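Local coordinates for protein arylsulfatase (Pseudoalteromonas sp. MB47, PDB 7AJ0) that probably hydrolyses sulfate esters of the algal polysaccharide fucoidan in an exo-acting manner, as a calcium-containing sulfatase that assembles into a hexamer, at residues 462-470 and 479-489. Sequence-based numbering, arbitrary orientation.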
ATOM      1  N   GLY A 462       8.952 -16.031   3.203  1.00 26.94           N
ATOM      2  CA  GLY A 462      10.061 -15.724   4.081  1.00 27.55           C
ATOM      3  C   GLY A 462      10.511 -16.909   4.911  1.00 33.32           C
ATOM      4  O   GLY A 462      10.751 -17.997   4.377  1.00 27.52           O
ATOM      5  N   THR A 463      10.620 -16.710   6.227  1.00 28.07           N
ATOM      6  CA  THR A 463      11.163 -17.756   7.088  1.00 28.15           C
ATOM      7  C   THR A 463      10.214 -18.938   7.226  1.00 27.61           C
ATOM      8  O   THR A 463      10.668 -20.070   7.422  1.00 27.71           O
ATOM      9  CB  THR A 463      11.491 -17.175   8.466  1.00 28.65           C
ATOM     10  OG1 THR A 463      12.708 -16.422   8.385  1.00 29.30           O
ATOM     11  CG2 THR A 463      11.640 -18.278   9.506  1.00 28.77           C
ATOM     12  N   ALA A 464       8.906 -18.708   7.126  1.00 27.09           N
ATOM     13  CA  ALA A 464       7.937 -19.776   7.310  1.00 26.63           C
ATOM     14  C   ALA A 464       6.927 -19.790   6.173  1.00 26.05           C
ATOM     15  O   ALA A 464       6.500 -18.726   5.708  1.00 25.94           O
ATOM     16  CB  ALA A 464       7.192 -19.614   8.647  1.00 26.65           C
ATOM     17  N   PRO A 465       6.531 -20.972   5.700  1.00 25.71           N
ATOM     18  CA  PRO A 465       5.412 -21.036   4.753  1.00 25.17           C
ATOM     19  C   PRO A 465       4.166 -20.409   5.355  1.00 24.92           C
ATOM     20  O   PRO A 465       3.920 -20.497   6.560  1.00 25.06           O
ATOM     21  CB  PRO A 465       5.226 -22.539   4.515  1.00 24.97           C
ATOM     22  CG  PRO A 465       6.542 -23.142   4.844  1.00 25.44           C
ATOM     23  CD  PRO A 465       7.113 -22.305   5.956  1.00 25.87           C
ATOM     24  N   TRP A 466       3.379 -19.760   4.503  1.00 24.61           N
ATOM     25  CA  TRP A 466       2.119 -19.188   4.955  1.00 24.39           C
ATOM     26  C   TRP A 466       1.124 -20.307   5.234  1.00 24.06           C
ATOM     27  O   TRP A 466       1.055 -21.294   4.496  1.00 23.83           O
ATOM     28  CB  TRP A 466       1.550 -18.232   3.911  1.00 24.19           C
ATOM     29  CG  TRP A 466       2.375 -17.003   3.687  1.00 24.56           C
ATOM     30  CD1 TRP A 466       3.694 -16.833   3.986  1.00 25.02           C
ATOM     31  CD2 TRP A 466       1.929 -15.768   3.118  1.00 24.57           C
ATOM     32  NE1 TRP A 466       4.099 -15.569   3.633  1.00 25.31           N
ATOM     33  CE2 TRP A 466       3.034 -14.894   3.099  1.00 25.05           C
ATOM     34  CE3 TRP A 466       0.704 -15.316   2.623  1.00 24.27           C
ATOM     35  CZ2 TRP A 466       2.951 -13.596   2.603  1.00 25.23           C
ATOM     36  CZ3 TRP A 466       0.621 -14.026   2.131  1.00 25.49           C
ATOM     37  CH2 TRP A 466       1.739 -13.181   2.126  1.00 26.42           C
ATOM     38  N   VAL A 467       0.353 -20.154   6.308  1.00 24.09           N
ATOM     39  CA  VAL A 467      -0.622 -21.156   6.714  1.00 23.86           C
ATOM     40  C   VAL A 467      -1.939 -20.463   7.024  1.00 23.73           C
ATOM     41  O   VAL A 467      -1.970 -19.477   7.771  1.00 24.00           O
ATOM     42  CB  VAL A 467      -0.144 -21.968   7.933  1.00 24.17           C
ATOM     43  CG1 VAL A 467      -1.220 -22.953   8.356  1.00 23.99           C
ATOM     44  CG2 VAL A 467       1.154 -22.693   7.614  1.00 24.36           C
ATOM     45  N   PHE A 468      -3.019 -20.975   6.442  1.00 23.36           N
ATOM     46  CA  PHE A 468      -4.374 -20.536   6.734  1.00 23.26           C
ATOM     47  C   PHE A 468      -5.190 -21.748   7.161  1.00 23.15           C
ATOM     48  O   PHE A 468      -5.242 -22.747   6.436  1.00 22.91           O
ATOM     49  CB  PHE A 468      -5.038 -19.889   5.513  1.00 22.97           C
ATOM     50  CG  PHE A 468      -4.281 -18.725   4.946  1.00 23.10           C
ATOM     51  CD1 PHE A 468      -3.292 -18.922   3.997  1.00 23.06           C
ATOM     52  CD2 PHE A 468      -4.572 -17.433   5.347  1.00 23.32           C
ATOM     53  CE1 PHE A 468      -2.597 -17.852   3.468  1.00 23.24           C
ATOM     54  CE2 PHE A 468      -3.883 -16.357   4.821  1.00 23.49           C
ATOM     55  CZ  PHE A 468      -2.894 -16.568   3.880  1.00 31.00           C
ATOM     56  N   ASN A 469      -5.816 -21.668   8.330  1.00 23.37           N
ATOM     57  CA  ASN A 469      -6.862 -22.623   8.694  1.00 23.30           C
ATOM     58  C   ASN A 469      -8.100 -22.257   7.884  1.00 23.01           C
ATOM     59  O   ASN A 469      -8.782 -21.273   8.180  1.00 23.12           O
ATOM     60  CB  ASN A 469      -7.143 -22.586  10.189  1.00 23.71           C
ATOM     61  CG  ASN A 469      -8.202 -23.593  10.610  1.00 23.72           C
ATOM     62  OD1 ASN A 469      -9.144 -23.876   9.869  1.00 23.43           O
ATOM     63  ND2 ASN A 469      -8.051 -24.139  11.808  1.00 24.10           N
ATOM     64  N   LEU A 470      -8.390 -23.036   6.843  1.00 22.69           N
ATOM     65  CA  LEU A 470      -9.457 -22.658   5.924  1.00 22.43           C
ATOM     66  C   LEU A 470     -10.830 -22.678   6.585  1.00 25.58           C
ATOM     67  O   LEU A 470     -11.754 -22.037   6.076  1.00 22.45           O
ATOM     68  CB  LEU A 470      -9.453 -23.575   4.703  1.00 22.13           C
ATOM     69  CG  LEU A 470      -8.264 -23.393   3.757  1.00 22.03           C
ATOM     70  CD1 LEU A 470      -8.358 -24.366   2.589  1.00 21.79           C
ATOM     71  CD2 LEU A 470      -8.175 -21.957   3.257  1.00 22.03           C
ATOM     72  N   SER A 479      -2.169 -14.565   7.081  1.00 27.01           N
ATOM     73  CA  SER A 479      -1.558 -15.834   7.440  1.00 25.50           C
ATOM     74  C   SER A 479      -1.078 -15.829   8.884  1.00 24.99           C
ATOM     75  O   SER A 479      -0.574 -14.821   9.385  1.00 25.42           O
ATOM     76  CB  SER A 479      -0.384 -16.132   6.506  1.00 24.52           C
ATOM     77  OG  SER A 479       0.437 -17.155   7.036  1.00 29.86           O
ATOM     78  N   THR A 480      -1.241 -16.975   9.552  1.00 24.94           N
ATOM     79  CA  THR A 480      -0.708 -17.185  10.891  1.00 25.39           C
ATOM     80  C   THR A 480       0.503 -18.108  10.907  1.00 25.51           C
ATOM     81  O   THR A 480       1.109 -18.288  11.969  1.00 25.93           O
ATOM     82  CB  THR A 480      -1.791 -17.760  11.816  1.00 25.38           C
ATOM     83  OG1 THR A 480      -2.295 -18.983  11.267  1.00 24.96           O
ATOM     84  CG2 THR A 480      -2.935 -16.765  11.980  1.00 25.41           C
ATOM     85  N   GLY A 481       0.858 -18.697   9.769  1.00 25.19           N
ATOM     86  CA  GLY A 481       2.075 -19.487   9.685  1.00 25.36           C
ATOM     87  C   GLY A 481       2.165 -20.546  10.760  1.00 30.41           C
ATOM     88  O   GLY A 481       1.234 -21.333  10.976  1.00 25.33           O
ATOM     89  N   HIS A 482       3.306 -20.564  11.451  1.00 26.06           N
ATOM     90  CA  HIS A 482       3.611 -21.584  12.442  1.00 26.35           C
ATOM     91  C   HIS A 482       2.911 -21.368  13.776  1.00 26.61           C
ATOM     92  O   HIS A 482       3.015 -22.233  14.653  1.00 26.87           O
ATOM     93  CB  HIS A 482       5.124 -21.617  12.689  1.00 26.86           C
ATOM     94  CG  HIS A 482       5.590 -20.581  13.668  1.00 32.31           C
ATOM     95  ND1 HIS A 482       5.421 -19.228  13.458  1.00 48.94           N
ATOM     96  CD2 HIS A 482       6.201 -20.701  14.870  1.00 31.46           C
ATOM     97  CE1 HIS A 482       5.914 -18.560  14.486  1.00 32.36           C
ATOM     98  NE2 HIS A 482       6.395 -19.430  15.356  1.00 50.31           N
ATOM     99  N   GLN A 483       2.208 -20.247  13.955  1.00 26.60           N
ATOM    100  CA  GLN A 483       1.772 -19.861  15.293  1.00 28.93           C
ATOM    101  C   GLN A 483       0.905 -20.935  15.939  1.00 26.96           C
ATOM    102  O   GLN A 483       1.062 -21.236  17.128  1.00 27.94           O
ATOM    103  CB  GLN A 483       1.012 -18.535  15.239  1.00 27.00           C
ATOM    104  CG  GLN A 483       0.916 -17.837  16.584  1.00 33.41           C
ATOM    105  CD  GLN A 483      -0.032 -16.656  16.567  1.00 29.03           C
ATOM    106  OE1 GLN A 483      -0.708 -16.402  15.571  1.00 27.12           O
ATOM    107  NE2 GLN A 483      -0.088 -15.927  17.676  1.00 38.59           N
ATOM    108  N   TYR A 484      -0.023 -21.516  15.177  1.00 26.44           N
ATOM    109  CA  TYR A 484      -0.946 -22.514  15.704  1.00 26.39           C
ATOM    110  C   TYR A 484      -0.756 -23.874  15.044  1.00 26.11           C
ATOM    111  O   TYR A 484      -1.639 -24.732  15.140  1.00 25.97           O
ATOM    112  CB  TYR A 484      -2.395 -22.055  15.517  1.00 26.12           C
ATOM    113  CG  TYR A 484      -2.699 -20.695  16.090  1.00 26.42           C
ATOM    114  CD1 TYR A 484      -2.797 -20.503  17.462  1.00 26.99           C
ATOM    115  CD2 TYR A 484      -2.904 -19.600  15.260  1.00 34.18           C
ATOM    116  CE1 TYR A 484      -3.080 -19.256  17.992  1.00 27.33           C
ATOM    117  CE2 TYR A 484      -3.187 -18.350  15.779  1.00 27.22           C
ATOM    118  CZ  TYR A 484      -3.276 -18.184  17.145  1.00 27.08           C
ATOM    119  OH  TYR A 484      -3.561 -16.940  17.661  1.00 27.47           O
ATOM    120  N   PHE A 485       0.380 -24.090  14.381  1.00 26.08           N
ATOM    121  CA  PHE A 485       0.553 -25.249  13.514  1.00 25.79           C
ATOM    122  C   PHE A 485       1.953 -25.836  13.641  1.00 26.14           C
ATOM    123  O   PHE A 485       2.463 -26.438  12.690  1.00 27.81           O
ATOM    124  CB  PHE A 485       0.260 -24.859  12.057  1.00 25.26           C
ATOM    125  CG  PHE A 485      -0.093 -26.016  11.164  1.00 24.91           C
ATOM    126  CD1 PHE A 485      -1.118 -26.883  11.499  1.00 24.82           C
ATOM    127  CD2 PHE A 485       0.583 -26.216   9.972  1.00 24.72           C
ATOM    128  CE1 PHE A 485      -1.447 -27.939  10.674  1.00 24.55           C
ATOM    129  CE2 PHE A 485       0.256 -27.271   9.140  1.00 24.45           C
ATOM    130  CZ  PHE A 485      -0.760 -28.131   9.491  1.00 24.36           C
ATOM    131  N   GLU A 486       2.588 -25.677  14.804  1.00 26.70           N
ATOM    132  CA  GLU A 486       3.905 -26.271  15.001  1.00 27.11           C
ATOM    133  C   GLU A 486       3.830 -27.792  14.968  1.00 27.12           C
ATOM    134  O   GLU A 486       4.746 -28.456  14.468  1.00 27.23           O
ATOM    135  CB  GLU A 486       4.512 -25.804  16.324  1.00 27.76           C
ATOM    136  CG  GLU A 486       5.028 -24.376  16.308  1.00 27.92           C
ATOM    137  CD  GLU A 486       5.901 -24.058  17.512  1.00 49.47           C
ATOM    138  OE1 GLU A 486       6.103 -24.951  18.363  1.00 41.79           O
ATOM    139  OE2 GLU A 486       6.389 -22.911  17.605  1.00 51.39           O
ATOM    140  N   TRP A 487       2.749 -28.365  15.504  1.00 27.05           N
ATOM    141  CA  TRP A 487       2.596 -29.814  15.480  1.00 27.09           C
ATOM    142  C   TRP A 487       2.447 -30.344  14.058  1.00 26.60           C
ATOM    143  O   TRP A 487       2.820 -31.491  13.785  1.00 26.71           O
ATOM    144  CB  TRP A 487       1.388 -30.230  16.323  1.00 27.16           C
ATOM    145  CG  TRP A 487       0.114 -29.560  15.912  1.00 26.69           C
ATOM    146  CD1 TRP A 487      -0.445 -28.449  16.474  1.00 26.74           C
ATOM    147  CD2 TRP A 487      -0.756 -29.951  14.844  1.00 26.15           C
ATOM    148  NE1 TRP A 487      -1.611 -28.125  15.824  1.00 26.27           N
ATOM    149  CE2 TRP A 487      -1.824 -29.031  14.818  1.00 25.90           C
ATOM    150  CE3 TRP A 487      -0.736 -30.988  13.908  1.00 25.91           C
ATOM    151  CZ2 TRP A 487      -2.861 -29.118  13.895  1.00 25.41           C
ATOM    152  CZ3 TRP A 487      -1.767 -31.072  12.991  1.00 25.43           C
ATOM    153  CH2 TRP A 487      -2.816 -30.143  12.992  1.00 25.17           C
ATOM    154  N   GLY A 488       1.919 -29.532  13.146  1.00 26.10           N
ATOM    155  CA  GLY A 488       1.619 -29.999  11.807  1.00 25.65           C
ATOM    156  C   GLY A 488       2.580 -29.530  10.735  1.00 25.55           C
ATOM    157  O   GLY A 488       2.676 -30.154   9.673  1.00 25.34           O
ATOM    158  N   MET A 489       3.298 -28.440  10.993  1.00 25.75           N
ATOM    159  CA  MET A 489       4.170 -27.885   9.965  1.00 25.70           C
ATOM    160  C   MET A 489       5.223 -28.873   9.476  1.00 25.95           C
ATOM    161  O   MET A 489       5.443 -28.940   8.253  1.00 25.74           O
ATOM    162  CB  MET A 489       4.840 -26.607  10.484  1.00 25.99           C
ATOM    163  CG  MET A 489       5.485 -25.764   9.395  1.00 39.38           C
ATOM    164  SD  MET A 489       4.298 -25.126   8.190  1.00 28.43           S
ATOM    165  CE  MET A 489       4.455 -23.359   8.468  1.00 36.46           C
TER
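Val467 and Gly481 bring the two backbones closest, their CA atoms 4.3 Å apart, where the start of the loop, 479-481, crosses the edge of strand 466-469 at a slant; the other edge of this strand pairs with strand 437-440 in the small antiparallel sheet. Val467 offers both its backbone polar groups to the loop. Val467 O receives Thr480 N at 3.2 Å, while Val467 N donates not to a backbone carbonyl but to Ser479 OG at 3.1 Å, with an N-H...O angle of 151°. Ser479 OG reaches that N-H because it stands anti to its own backbone N (chi1 164°). A weak bond from Gly481 N also ends on this hydroxyl, which in addition bonds Asp454 O of a second subunit. Ser479 CB meanwhile rests against both the Trp466 side chain and the Phe468 ring, making an off-centre CH-pi contact 4.1 Å from the Phe468 centroid. Next to the CZ that meets Ser479 CB, Phe468 CE2 lies 3.4 Å from Ser479 N. Replacing Phe468 with an alanine would probably open a gap beside Ser479 CB and leave the His440 ring without the ring it meets.

On the other flank, Val467 packs its side chain against Gly481 O and, beyond it, against Phe485 and Met489. Val467 CG2 slides past the bent Met489 side chain, 3.5 Å from Met489 CE, and Val467 CG1 comes within 4.1 Å of Phe485 CD2. Met489 CE also lies 3.8 Å from Pro465 CD, so Met489, the first residue of helix 489-505, is packed against Pro465 and Val467. The chemistry thus divides in two: apolar packing seats Met489 at the helix start, while a buried serine hydroxyl with several partners stands in for a strand's backbone acceptor and ties this edge to the neighbouring subunit of the hexamer.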